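Local coordinates for putative dihydrodipicolinate synthase family protein (Coccidioides immitis, PDB 3QFE) that is of unknown function but belongs to the dihydrodipicolinate synthetase family and folds as a TIM barrel, at residues A[160-165]-A[188-193]; A[28-33]-A[283-288]. All coordinates share one frame; numbering follows the deposited sequence.

Contact 1: residues A[160-165]-A[188-193]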
ATOM      1  N   MET A 160       2.469 -17.890  13.786  1.00 62.60           N
ATOM      2  CA  MET A 160       2.531 -18.294  12.374  1.00 59.44           C
ATOM      3  C   MET A 160       3.508 -17.437  11.553  1.00 56.36           C
ATOM      4  O   MET A 160       4.288 -17.972  10.768  1.00 54.86           O
ATOM      5  CB  MET A 160       1.129 -18.320  11.729  1.00 58.52           C
ATOM      6  N   ILE A 161       3.483 -16.121  11.763  1.00 54.78           N
ATOM      7  CA  ILE A 161       4.358 -15.209  11.020  1.00 52.63           C
ATOM      8  C   ILE A 161       5.828 -15.526  11.294  1.00 53.53           C
ATOM      9  O   ILE A 161       6.627 -15.614  10.361  1.00 52.38           O
ATOM     10  CB  ILE A 161       4.057 -13.714  11.322  1.00 51.85           C
ATOM     11  CG1 ILE A 161       2.661 -13.346  10.821  1.00 50.21           C
ATOM     12  CG2 ILE A 161       5.081 -12.808  10.649  1.00 49.65           C
ATOM     13  CD1 ILE A 161       2.080 -12.121  11.456  1.00 48.93           C
ATOM     14  N   THR A 162       6.168 -15.692  12.576  1.00 55.43           N
ATOM     15  CA  THR A 162       7.535 -16.013  12.990  1.00 56.56           C
ATOM     16  C   THR A 162       7.961 -17.367  12.457  1.00 56.39           C
ATOM     17  O   THR A 162       9.063 -17.504  11.925  1.00 56.10           O
ATOM     18  CB  THR A 162       7.696 -15.970  14.528  1.00 59.43           C
ATOM     19  OG1 THR A 162       7.731 -14.602  14.957  1.00 60.33           O
ATOM     20  CG2 THR A 162       8.994 -16.683  14.989  1.00 61.19           C
ATOM     21  N   THR A 163       7.082 -18.358  12.600  1.00 56.53           N
ATOM     22  CA  THR A 163       7.317 -19.672  12.029  1.00 56.55           C
ATOM     23  C   THR A 163       7.623 -19.546  10.531  1.00 54.25           C
ATOM     24  O   THR A 163       8.681 -19.999  10.080  1.00 54.73           O
ATOM     25  CB  THR A 163       6.133 -20.645  12.292  1.00 57.51           C
ATOM     26  OG1 THR A 163       5.936 -20.790  13.706  1.00 60.06           O
ATOM     27  CG2 THR A 163       6.432 -22.018  11.718  1.00 58.07           C
ATOM     28  N   ILE A 164       6.731 -18.895   9.780  1.00 51.54           N
ATOM     29  CA  ILE A 164       6.912 -18.741   8.337  1.00 48.91           C
ATOM     30  C   ILE A 164       8.221 -18.047   7.988  1.00 48.19           C
ATOM     31  O   ILE A 164       8.910 -18.461   7.061  1.00 47.33           O
ATOM     32  CB  ILE A 164       5.762 -17.956   7.688  1.00 47.10           C
ATOM     33  CG1 ILE A 164       4.482 -18.796   7.684  1.00 47.71           C
ATOM     34  CG2 ILE A 164       6.158 -17.537   6.271  1.00 45.02           C
ATOM     35  CD1 ILE A 164       3.189 -17.965   7.558  1.00 46.73           C
ATOM     36  N   ALA A 165       8.548 -16.990   8.724  1.00 48.15           N
ATOM     37  CA  ALA A 165       9.743 -16.192   8.446  1.00 48.35           C
ATOM     38  C   ALA A 165      11.062 -16.917   8.764  1.00 50.10           C
ATOM     39  O   ALA A 165      12.043 -16.773   8.038  1.00 50.01           O
ATOM     40  CB  ALA A 165       9.672 -14.844   9.185  1.00 47.96           C
ATOM     41  N   ALA A 188       9.135  -7.736  16.509  1.00 69.80           N
ATOM     42  CA  ALA A 188      10.472  -7.169  16.794  1.00 71.14           C
ATOM     43  C   ALA A 188      11.355  -8.071  17.685  1.00 73.88           C
ATOM     44  O   ALA A 188      12.559  -8.225  17.437  1.00 74.56           O
ATOM     45  CB  ALA A 188      10.344  -5.790  17.427  1.00 71.48           C
ATOM     46  N   ALA A 189      10.755  -8.676  18.706  1.00 75.67           N
ATOM     47  CA  ALA A 189      11.519  -9.443  19.693  1.00 78.52           C
ATOM     48  C   ALA A 189      12.053 -10.767  19.138  1.00 78.70           C
ATOM     49  O   ALA A 189      12.979 -11.367  19.706  1.00 81.05           O
ATOM     50  CB  ALA A 189      10.676  -9.690  20.935  1.00 80.61           C
ATOM     51  N   THR A 190      11.465 -11.214  18.031  1.00 76.23           N
ATOM     52  CA  THR A 190      11.775 -12.519  17.473  1.00 75.61           C
ATOM     53  C   THR A 190      12.457 -12.390  16.111  1.00 72.90           C
ATOM     54  O   THR A 190      13.211 -13.276  15.699  1.00 73.33           O
ATOM     55  CB  THR A 190      10.494 -13.383  17.339  1.00 75.60           C
ATOM     56  OG1 THR A 190       9.502 -12.923  18.269  1.00 76.65           O
ATOM     57  CG2 THR A 190      10.806 -14.863  17.604  1.00 76.88           C
ATOM     58  N   LEU A 191      12.190 -11.287  15.417  1.00 69.97           N
ATOM     59  CA  LEU A 191      12.709 -11.091  14.066  1.00 67.03           C
ATOM     60  C   LEU A 191      13.532  -9.805  13.960  1.00 66.30           C
ATOM     61  O   LEU A 191      13.000  -8.707  14.161  1.00 66.17           O
ATOM     62  CB  LEU A 191      11.567 -11.115  13.044  1.00 64.47           C
ATOM     63  CG  LEU A 191      10.781 -12.429  12.970  1.00 63.69           C
ATOM     64  CD1 LEU A 191       9.485 -12.243  12.226  1.00 60.00           C
ATOM     65  CD2 LEU A 191      11.620 -13.575  12.364  1.00 63.46           C
ATOM     66  N   PRO A 192      14.844  -9.938  13.675  1.00 66.18           N
ATOM     67  CA  PRO A 192      15.699  -8.746  13.593  1.00 65.35           C
ATOM     68  C   PRO A 192      15.325  -7.878  12.386  1.00 61.97           C
ATOM     69  O   PRO A 192      14.959  -8.420  11.348  1.00 60.39           O
ATOM     70  CB  PRO A 192      17.114  -9.329  13.445  1.00 66.64           C
ATOM     71  CG  PRO A 192      16.920 -10.723  12.962  1.00 67.20           C
ATOM     72  CD  PRO A 192      15.606 -11.191  13.509  1.00 67.20           C
ATOM     73  N   PRO A 193      15.411  -6.540  12.529  1.00 60.69           N
ATOM     74  CA  PRO A 193      14.974  -5.606  11.486  1.00 57.54           C
ATOM     75  C   PRO A 193      15.753  -5.758  10.184  1.00 55.87           C
ATOM     76  O   PRO A 193      15.216  -5.480   9.112  1.00 53.65           O
ATOM     77  CB  PRO A 193      15.254  -4.224  12.095  1.00 58.16           C
ATOM     78  CG  PRO A 193      15.486  -4.456  13.557  1.00 60.58           C
ATOM     79  CD  PRO A 193      16.010  -5.844  13.687  1.00 62.44           C
TER
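Leu191 and Thr162 meet where two neighbouring outer helices of the TIM barrel, 158-167 and 181-190, come together near the C-terminal part of the second. Both helices belong to the layer that surrounds the parallel sheet, and strand 171-176 runs between them in sequence, so the contact closes a helix-strand-helix unit of the barrel. Leu191 has the larger buried area, 68 Å² against 57 Å² for Thr162, out of 188 Å² summed over both segments. Its chi1 of -62° sets CG anti to the carbonyl carbon, and from there the two methyls of the fork extend to the flank of helix 158-167. CD1 reaches Thr162 OG1 at 4.0 Å and also lies beside Ala165 CB. The second branch, CD2, approaches the same Ala165 CB to 3.9 Å, so the alanine methyl is touched by both arms of the leucine. Thr162 and Ala165 are three residues apart on one helix, and their CB atoms both point to the other segment; Leu191 fits against the pair they form. Phe196, in the loop before strand 197-200, touches Ile161, Ala165 and Leu191 and continues this apolar patch.

Thr162 also faces Thr190, and the CA atoms of these two residues are 7.1 Å apart, the shortest such spacing between the segments. No hydrogen bond crosses here: each hydroxyl turns back to a carbonyl four residues earlier in the chain, Thr190 OG1 to Arg186 O and, weakly, Thr162 OG1 to Ser158 O. The contact is therefore one of van der Waals touch near the surface. With chi1 at -75°, Thr162 carries its methyl anti to the backbone N, and the two threonine side chains cross at about a right angle, Thr162 CG2 lying 3.7 Å from Thr190 CG2.

Contact 2: residues A[28-33]-A[283-288]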
ATOM      1  N   THR A  28     -11.240   0.466 -19.522  1.00 34.25           N
ATOM      2  CA  THR A  28      -9.872   0.004 -19.692  1.00 33.16           C
ATOM      3  C   THR A  28      -9.039   0.876 -18.796  1.00 32.31           C
ATOM      4  O   THR A  28      -9.493   1.931 -18.348  1.00 32.41           O
ATOM      5  CB  THR A  28      -9.382   0.171 -21.150  1.00 34.36           C
ATOM      6  OG1 THR A  28      -9.668   1.507 -21.604  1.00 34.06           O
ATOM      7  CG2 THR A  28     -10.065  -0.872 -22.120  1.00 34.55           C
ATOM      8  N   LEU A  29      -7.828   0.432 -18.504  1.00 31.50           N
ATOM      9  CA  LEU A  29      -6.903   1.237 -17.737  1.00 30.87           C
ATOM     10  C   LEU A  29      -6.614   2.545 -18.475  1.00 32.04           C
ATOM     11  O   LEU A  29      -6.559   2.574 -19.700  1.00 33.06           O
ATOM     12  CB  LEU A  29      -5.604   0.466 -17.572  1.00 29.95           C
ATOM     13  CG  LEU A  29      -5.644  -0.862 -16.813  1.00 28.94           C
ATOM     14  CD1 LEU A  29      -4.233  -1.450 -16.771  1.00 26.57           C
ATOM     15  CD2 LEU A  29      -6.197  -0.676 -15.413  1.00 25.97           C
ATOM     16  N   ASP A  30      -6.438   3.631 -17.739  1.00 32.09           N
ATOM     17  CA  ASP A  30      -5.916   4.864 -18.344  1.00 32.69           C
ATOM     18  C   ASP A  30      -4.444   5.005 -17.929  1.00 31.08           C
ATOM     19  O   ASP A  30      -4.136   5.634 -16.905  1.00 30.73           O
ATOM     20  CB  ASP A  30      -6.731   6.067 -17.881  1.00 33.21           C
ATOM     21  CG  ASP A  30      -6.223   7.388 -18.457  1.00 35.31           C
ATOM     22  OD1 ASP A  30      -5.132   7.463 -19.070  1.00 38.13           O
ATOM     23  OD2 ASP A  30      -6.931   8.385 -18.276  1.00 40.55           O
ATOM     24  N   LEU A  31      -3.556   4.398 -18.711  1.00 30.43           N
ATOM     25  CA  LEU A  31      -2.127   4.311 -18.380  1.00 29.44           C
ATOM     26  C   LEU A  31      -1.409   5.674 -18.440  1.00 29.87           C
ATOM     27  O   LEU A  31      -0.534   5.957 -17.620  1.00 29.51           O
ATOM     28  CB  LEU A  31      -1.421   3.243 -19.240  1.00 29.43           C
ATOM     29  CG  LEU A  31      -1.959   1.793 -19.035  1.00 30.71           C
ATOM     30  CD1 LEU A  31      -1.388   0.747 -20.001  1.00 27.61           C
ATOM     31  CD2 LEU A  31      -1.847   1.305 -17.580  1.00 26.11           C
ATOM     32  N   ALA A  32      -1.801   6.533 -19.378  1.00 30.34           N
ATOM     33  CA  ALA A  32      -1.206   7.866 -19.442  1.00 30.61           C
ATOM     34  C   ALA A  32      -1.468   8.621 -18.129  1.00 30.06           C
ATOM     35  O   ALA A  32      -0.534   9.179 -17.531  1.00 30.47           O
ATOM     36  CB  ALA A  32      -1.707   8.660 -20.678  1.00 30.46           C
ATOM     37  N   SER A  33      -2.712   8.637 -17.663  1.00 29.19           N
ATOM     38  CA  SER A  33      -2.969   9.265 -16.379  1.00 28.59           C
ATOM     39  C   SER A  33      -2.273   8.533 -15.231  1.00 27.91           C
ATOM     40  O   SER A  33      -1.679   9.162 -14.356  1.00 27.40           O
ATOM     41  CB  SER A  33      -4.459   9.401 -16.132  1.00 29.08           C
ATOM     42  OG  SER A  33      -5.034  10.083 -17.235  1.00 30.86           O
ATOM     43  N   GLU A 283     -11.964  12.907 -11.596  1.00 35.90           N
ATOM     44  CA  GLU A 283     -13.118  12.336 -10.927  1.00 37.60           C
ATOM     45  C   GLU A 283     -13.816  11.231 -11.730  1.00 37.27           C
ATOM     46  O   GLU A 283     -14.304  10.278 -11.148  1.00 37.16           O
ATOM     47  CB  GLU A 283     -14.110  13.422 -10.513  1.00 38.81           C
ATOM     48  CG  GLU A 283     -15.313  12.852  -9.778  1.00 44.91           C
ATOM     49  CD  GLU A 283     -16.199  13.924  -9.162  1.00 51.07           C
ATOM     50  OE1 GLU A 283     -15.670  15.022  -8.855  1.00 54.25           O
ATOM     51  OE2 GLU A 283     -17.413  13.656  -8.982  1.00 53.20           O
ATOM     52  N   GLU A 284     -13.885  11.371 -13.051  1.00 37.32           N
ATOM     53  CA  GLU A 284     -14.514  10.338 -13.866  1.00 37.89           C
ATOM     54  C   GLU A 284     -13.615   9.102 -13.919  1.00 36.44           C
ATOM     55  O   GLU A 284     -14.106   7.986 -13.842  1.00 37.23           O
ATOM     56  CB  GLU A 284     -14.835  10.855 -15.271  1.00 39.05           C
ATOM     57  N   LYS A 285     -12.299   9.323 -13.969  1.00 34.76           N
ATOM     58  CA  LYS A 285     -11.304   8.280 -14.154  1.00 33.39           C
ATOM     59  C   LYS A 285     -11.073   7.476 -12.890  1.00 32.61           C
ATOM     60  O   LYS A 285     -10.525   6.367 -12.937  1.00 31.18           O
ATOM     61  CB  LYS A 285      -9.974   8.904 -14.592  1.00 33.28           C
ATOM     62  CG  LYS A 285      -9.997   9.519 -15.970  1.00 35.51           C
ATOM     63  CD  LYS A 285      -8.831  10.459 -16.204  1.00 37.19           C
ATOM     64  CE  LYS A 285      -8.771  10.849 -17.675  1.00 40.07           C
ATOM     65  NZ  LYS A 285      -7.795  11.961 -17.879  1.00 46.04           N
ATOM     66  N   LEU A 286     -11.486   8.052 -11.766  1.00 32.95           N
ATOM     67  CA  LEU A 286     -11.332   7.414 -10.478  1.00 33.00           C
ATOM     68  C   LEU A 286     -12.660   6.932  -9.867  1.00 34.33           C
ATOM     69  O   LEU A 286     -12.764   6.694  -8.648  1.00 34.82           O
ATOM     70  CB  LEU A 286     -10.550   8.325  -9.522  1.00 32.69           C
ATOM     71  CG  LEU A 286      -9.071   8.422  -9.922  1.00 31.69           C
ATOM     72  CD1 LEU A 286      -8.382   9.621  -9.268  1.00 30.01           C
ATOM     73  CD2 LEU A 286      -8.344   7.122  -9.613  1.00 30.47           C
ATOM     74  N   ARG A 287     -13.666   6.764 -10.718  1.00 34.81           N
ATOM     75  CA  ARG A 287     -14.786   5.893 -10.383  1.00 35.57           C
ATOM     76  C   ARG A 287     -14.296   4.474 -10.084  1.00 34.35           C
ATOM     77  O   ARG A 287     -13.329   4.015 -10.657  1.00 32.52           O
ATOM     78  CB  ARG A 287     -15.783   5.846 -11.531  1.00 36.68           C
ATOM     79  CG  ARG A 287     -16.600   7.115 -11.661  1.00 40.97           C
ATOM     80  CD  ARG A 287     -17.432   7.085 -12.929  1.00 48.51           C
ATOM     81  NE  ARG A 287     -17.776   8.454 -13.309  1.00 55.94           N
ATOM     82  CZ  ARG A 287     -18.826   8.803 -14.051  1.00 59.72           C
ATOM     83  NH1 ARG A 287     -19.666   7.877 -14.515  1.00 62.11           N
ATOM     84  NH2 ARG A 287     -19.040  10.087 -14.320  1.00 60.37           N
ATOM     85  N   PRO A 288     -14.950   3.791  -9.142  1.00 34.94           N
ATOM     86  CA  PRO A 288     -14.735   2.362  -8.995  1.00 34.55           C
ATOM     87  C   PRO A 288     -15.058   1.651 -10.308  1.00 34.88           C
ATOM     88  O   PRO A 288     -15.880   2.132 -11.082  1.00 35.59           O
ATOM     89  CB  PRO A 288     -15.750   1.946  -7.922  1.00 35.60           C
ATOM     90  CG  PRO A 288     -16.524   3.194  -7.549  1.00 36.45           C
ATOM     91  CD  PRO A 288     -15.785   4.363  -8.068  1.00 35.64           C
TER
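Lys285 extends its side chain to Asp30 and Ser33, a contact that joins the start of helix 31-42 to the short helix 282-285, in the part of the chain that follows the eight strands of the TIM barrel. Segment 283-288 enters with Glu283 and Glu284 still helical. The residue that carries the contact follows them: Lys285 buries 46 Å² against the other segment, and its CA lies 7.6 Å from that of Asp30, the nearest such pair. Beyond CG the lysine chain is extended, so its methylenes pass alongside the aspartate oxygen before the ammonium arrives. CE comes to 3.1 Å from Asp30 OD2, whereas NZ is 3.7 Å from that oxygen, a long salt bridge. NZ also gives a weak hydrogen bond to Ser33 OG, at 3.4 Å, while its stronger polar partner is Glu280 O. Leu286, the first residue past the helix, packs on helix 262-271 instead; Arg287 O then accepts from Lys266 NZ of that helix, and Pro288 touches it too.

What Lys285 meets is a helix cap. Asp30 occupies the N-cap position, with CG anti to the backbone N. Its OD1 accepts from Ser33 N at 3.0 Å with an N-H...O angle of 173°, and OD2 accepts from Ser33 OG at 2.8 Å. Both donors stand well above the carboxylate plane, by 58° and 50°, and two bonds from one serine fix the rotation of the group. The carboxylate thus accepts two bonds from Ser33 and has the ammonium nearby, which together would probably stabilise its ionised form; Lys285 itself probably adds only a modest attraction, since Glu280 O is the stronger partner of NZ.

Overall arrangement
From the N terminus the chain first supplies 28-33, which leads from strand 28-29 into helix 31-42, and after 249 intervening residues 283-288 returns to it, closing contact 2. Inside that long loop lies contact 1, whose segments 160-165 and 188-193 are separated by 22 residues that include strand 171-176. The two are therefore nested and do not cross. Contact 1 joins successive outer helices of the barrel; contact 2 brings the beginning of the barrel together with the chain that follows its eight strands. Their centres are 39 Å apart, on opposite sides of the chain's centre, and their nearest atoms remain about 30 Å apart.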